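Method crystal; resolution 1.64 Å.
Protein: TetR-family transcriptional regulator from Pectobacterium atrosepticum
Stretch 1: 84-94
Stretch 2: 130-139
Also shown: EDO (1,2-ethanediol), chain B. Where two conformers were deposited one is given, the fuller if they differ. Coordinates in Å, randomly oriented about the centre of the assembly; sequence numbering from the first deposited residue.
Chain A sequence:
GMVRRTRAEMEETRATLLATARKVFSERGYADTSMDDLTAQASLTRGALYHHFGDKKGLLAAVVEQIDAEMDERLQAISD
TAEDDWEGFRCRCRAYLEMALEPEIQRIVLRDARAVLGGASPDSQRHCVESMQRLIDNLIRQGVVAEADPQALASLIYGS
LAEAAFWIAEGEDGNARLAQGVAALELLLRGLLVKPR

Stretch 1, residues 84-94: DDWEGFRCRCR
Stretch 2, residues 130-139: ESMQRLIDNL

Two helices of one chain, 85-94 and 130-139, pack nearly antiparallel: their N-to-C directions differ by 154° and their axes approach to 11.0 Å. Register is fixed by two CA pairs: D85 CA lies 7.4 Å from L139 CA, and F89 CA lies 7.7 Å from L135 CA. Phi/psi values lie near -64/-42 throughout both helices, and i to i+4 bonds such as F89 N to D85 O (2.9 Å) and I136 N to M132 O (2.9 Å) hold the backbone; L135 N to S131 O, at 3.5 Å, is weak. D84, at -115/127, precedes the first helix as its N-cap: with chi1 t, D84 OD2 accepts from E87 N at 3.0 Å and 158°.

F89 is the knob. Its CB points toward the second helix, and chi1 of 160° (t) with chi2 of 79° sets the ring among M132, L135, I136 and L139. F89 CD1 lies 3.8 Å from L135 CD2, F89 CE1 3.9 Å from I136 CD1, and F89 CB 3.8 Å from L139 CD1. M132 is a selenomethionine, and M132 SE lies 3.7 Å from F89 CE1 and 5.0 Å from the F89 ring centroid, 88° off the normal, so it meets the ring edge. M132 reaches this site although its CB points sideways: chi angles t, p, p bring its end nearer, leaving M132 CE 4.1 Å from C93 SG (C93 chi1 m).

L139 (m, t) serves the start of the first helix. L139 CD2 is 3.9 Å from D85 CB (D85 chi1 m), and L139 CD1 lies 4.5 Å from W86 CE3, at the edge of the indole. W86 CB points away, but chi1 t and chi2 of -116° bring the ring end nearer. L135 (t, p), whose CA-to-CB bond points toward the first helix, also places L135 CD2 4.0 Å from R92 NH1.

R92 supplies the polar end of the contact. All its chi angles are near 180° (176°, 167°, 159°, 170°), an extended chain that carries the guanidinium to S131: R92 NH2 donates to S131 OG at 2.9 Å and 145°, with S131 chi1 t. A water accepts from R92 NH1 (3.0 Å) and donates to S131 O (2.7 Å), linking the same two residues again. R92 NE donates to O1 of a 1,2-ethanediol, probably from the crystallisation liquor, at 2.9 Å and 166°. Both O1 and S131 OG lie at the guanidinium edge, where its N-H groups point.

R90 (m, t, p) turns along its own helix instead, R90 NH1 forming a salt bridge with E87 OE1 at 2.9 Å.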

# COMPACT_ATOMS: atom_id res chain seq x y z
N ASP A 84 -1.15 27.89 11.04
CA ASP A 84 -1.72 27.04 12.09
C ASP A 84 -1.26 25.60 11.80
O ASP A 84 -1.45 25.14 10.71
CB ASP A 84 -3.24 27.08 12.05
CG ASP A 84 -3.86 26.21 13.10
OD1 ASP A 84 -3.81 26.58 14.28
OD2 ASP A 84 -4.31 25.11 12.78
N ASP A 85 -0.67 24.92 12.77
CA ASP A 85 -0.04 23.65 12.45
C ASP A 85 -1.05 22.54 12.16
O ASP A 85 -0.77 21.66 11.31
CB ASP A 85 0.96 23.27 13.51
CG ASP A 85 2.10 24.31 13.62
OD1 ASP A 85 2.42 24.94 12.58
OD2 ASP A 85 2.62 24.51 14.71
N TRP A 86 -2.20 22.58 12.81
CA TRP A 86 -3.24 21.59 12.49
C TRP A 86 -3.74 21.79 11.06
O TRP A 86 -3.86 20.82 10.29
CB TRP A 86 -4.42 21.68 13.45
CG TRP A 86 -5.51 20.74 13.08
CD1 TRP A 86 -6.77 21.09 12.69
CD2 TRP A 86 -5.47 19.30 13.05
NE1 TRP A 86 -7.51 19.96 12.41
CE2 TRP A 86 -6.74 18.86 12.63
CE3 TRP A 86 -4.51 18.36 13.36
CZ2 TRP A 86 -7.05 17.49 12.49
CZ3 TRP A 86 -4.82 17.02 13.22
CH2 TRP A 86 -6.09 16.60 12.82
N GLU A 87 -3.98 23.03 10.68
CA GLU A 87 -4.45 23.31 9.31
C GLU A 87 -3.36 22.98 8.30
O GLU A 87 -3.65 22.51 7.22
CB GLU A 87 -4.93 24.76 9.18
CG GLU A 87 -6.11 25.10 10.07
CD GLU A 87 -7.37 24.31 9.75
OE1 GLU A 87 -7.57 23.93 8.58
OE2 GLU A 87 -8.16 24.08 10.68
N GLY A 88 -2.10 23.18 8.68
CA GLY A 88 -1.01 22.81 7.81
C GLY A 88 -0.95 21.30 7.58
O GLY A 88 -0.62 20.81 6.49
N PHE A 89 -1.25 20.54 8.63
CA PHE A 89 -1.28 19.07 8.53
C PHE A 89 -2.44 18.63 7.63
O PHE A 89 -2.24 17.79 6.76
CB PHE A 89 -1.41 18.48 9.95
CG PHE A 89 -1.92 17.07 9.98
CD1 PHE A 89 -1.09 16.04 9.71
CD2 PHE A 89 -3.24 16.79 10.31
CE1 PHE A 89 -1.55 14.73 9.75
CE2 PHE A 89 -3.70 15.50 10.37
CZ PHE A 89 -2.84 14.45 10.07
N ARG A 90 -3.62 19.21 7.82
CA ARG A 90 -4.79 18.91 6.93
C ARG A 90 -4.43 19.26 5.50
O ARG A 90 -4.73 18.50 4.58
CB ARG A 90 -6.03 19.68 7.35
CG ARG A 90 -6.62 19.19 8.68
CD ARG A 90 -7.87 20.01 9.10
NE ARG A 90 -8.83 20.18 8.03
CZ ARG A 90 -9.70 21.18 7.92
NH1 ARG A 90 -9.77 22.13 8.84
NH2 ARG A 90 -10.51 21.23 6.87
N CYS A 91 -3.82 20.42 5.31
CA CYS A 91 -3.47 20.87 3.97
C CYS A 91 -2.46 19.95 3.30
O CYS A 91 -2.59 19.67 2.13
CB CYS A 91 -2.92 22.28 4.04
SG CYS A 91 -2.61 22.98 2.46
N ARG A 92 -1.48 19.48 4.07
CA ARG A 92 -0.48 18.55 3.57
C ARG A 92 -1.13 17.22 3.15
O ARG A 92 -0.84 16.65 2.06
CB ARG A 92 0.56 18.32 4.63
CG ARG A 92 1.60 17.32 4.26
CD ARG A 92 2.75 17.38 5.22
NE ARG A 92 3.52 16.15 5.20
CZ ARG A 92 4.68 15.99 5.81
NH1 ARG A 92 5.25 16.99 6.47
NH2 ARG A 92 5.29 14.81 5.73
N CYS A 93 -1.99 16.70 4.03
CA CYS A 93 -2.70 15.47 3.71
C CYS A 93 -3.58 15.63 2.46
O CYS A 93 -3.55 14.75 1.55
CB CYS A 93 -3.53 14.97 4.89
SG CYS A 93 -2.59 14.44 6.33
N ARG A 94 -4.33 16.72 2.37
CA ARG A 94 -5.15 16.95 1.17
C ARG A 94 -4.29 17.09 -0.09
O ARG A 94 -4.65 16.62 -1.16
CB ARG A 94 -5.98 18.20 1.34
CG ARG A 94 -7.10 18.04 2.33
CD ARG A 94 -8.10 19.22 2.24
NE ARG A 94 -7.46 20.53 2.44
CZ ARG A 94 -7.42 21.20 3.60
NH1 ARG A 94 -7.99 20.73 4.70
NH2 ARG A 94 -6.81 22.37 3.64
N GLU A 130 8.49 8.31 8.17
CA GLU A 130 9.35 9.08 9.06
C GLU A 130 9.07 10.58 8.97
O GLU A 130 9.07 11.27 9.98
CB GLU A 130 10.81 8.74 8.77
CG GLU A 130 11.15 7.35 9.25
CD GLU A 130 12.44 6.78 8.67
OE1 GLU A 130 13.09 7.47 7.85
OE2 GLU A 130 12.78 5.63 9.04
N SER A 131 8.80 11.07 7.76
CA SER A 131 8.48 12.49 7.56
C SER A 131 7.18 12.82 8.26
O SER A 131 7.08 13.79 9.01
CB SER A 131 8.39 12.82 6.10
OG SER A 131 8.09 14.20 5.92
N MSE A 132 6.14 12.03 8.03
CA MSE A 132 4.87 12.28 8.71
C MSE A 132 5.00 12.13 10.22
O MSE A 132 4.37 12.87 10.98
CB MSE A 132 3.79 11.35 8.15
CG MSE A 132 2.48 11.46 8.85
SE MSE A 132 1.70 13.21 8.67
CE MSE A 132 1.29 13.31 6.73
N GLN A 133 5.82 11.18 10.67
CA GLN A 133 6.08 10.98 12.10
C GLN A 133 6.59 12.26 12.77
O GLN A 133 6.16 12.61 13.87
CB GLN A 133 7.10 9.85 12.30
CG GLN A 133 7.42 9.58 13.74
CD GLN A 133 8.46 8.50 13.86
OE1 GLN A 133 8.71 7.76 12.89
NE2 GLN A 133 9.07 8.39 15.03
N ARG A 134 7.52 12.97 12.11
CA ARG A 134 8.08 14.23 12.66
C ARG A 134 6.95 15.22 12.91
O ARG A 134 6.86 15.87 13.97
CB ARG A 134 9.07 14.87 11.70
CG ARG A 134 10.43 14.20 11.62
CD ARG A 134 11.39 15.00 10.75
NE ARG A 134 11.16 14.76 9.32
CZ ARG A 134 11.36 15.64 8.35
NH1 ARG A 134 11.79 16.87 8.60
NH2 ARG A 134 11.13 15.29 7.10
N LEU A 135 6.06 15.32 11.93
CA LEU A 135 4.93 16.23 12.07
C LEU A 135 3.94 15.81 13.20
O LEU A 135 3.50 16.61 14.00
CB LEU A 135 4.23 16.35 10.71
CG LEU A 135 2.99 17.26 10.68
CD1 LEU A 135 3.31 18.67 11.16
CD2 LEU A 135 2.42 17.29 9.23
N ILE A 136 3.54 14.54 13.21
CA ILE A 136 2.68 14.02 14.27
C ILE A 136 3.27 14.21 15.66
O ILE A 136 2.56 14.61 16.56
CB ILE A 136 2.32 12.54 13.99
CG1 ILE A 136 1.49 12.48 12.74
CG2 ILE A 136 1.63 11.91 15.18
CD1 ILE A 136 0.11 13.13 12.89
N ASP A 137 4.55 13.90 15.82
CA ASP A 137 5.27 14.07 17.10
C ASP A 137 5.12 15.52 17.57
O ASP A 137 4.77 15.80 18.72
CB ASP A 137 6.74 13.71 16.87
CG ASP A 137 7.57 13.73 18.13
OD1 ASP A 137 7.80 14.84 18.64
OD2 ASP A 137 8.04 12.64 18.56
N ASN A 138 5.39 16.45 16.64
CA ASN A 138 5.21 17.87 16.92
C ASN A 138 3.80 18.20 17.40
O ASN A 138 3.64 18.89 18.43
CB ASN A 138 5.63 18.70 15.72
CG ASN A 138 5.35 20.17 15.87
OD1 ASN A 138 4.22 20.60 15.74
ND2 ASN A 138 6.36 20.94 16.23
N LEU A 139 2.78 17.74 16.69
CA LEU A 139 1.39 18.04 17.03
C LEU A 139 0.96 17.41 18.34
O LEU A 139 0.15 17.98 19.08
CB LEU A 139 0.46 17.56 15.91
CG LEU A 139 0.59 18.33 14.59
CD1 LEU A 139 -0.08 17.57 13.43
CD2 LEU A 139 -0.03 19.75 14.72
C1 EDO B . 1.72 13.15 3.11
O1 EDO B . 2.88 13.84 3.63
C2 EDO B . 2.08 11.67 2.97
O2 EDO B . 2.22 11.03 4.27
O HOH W 1 7.54 16.37 8.34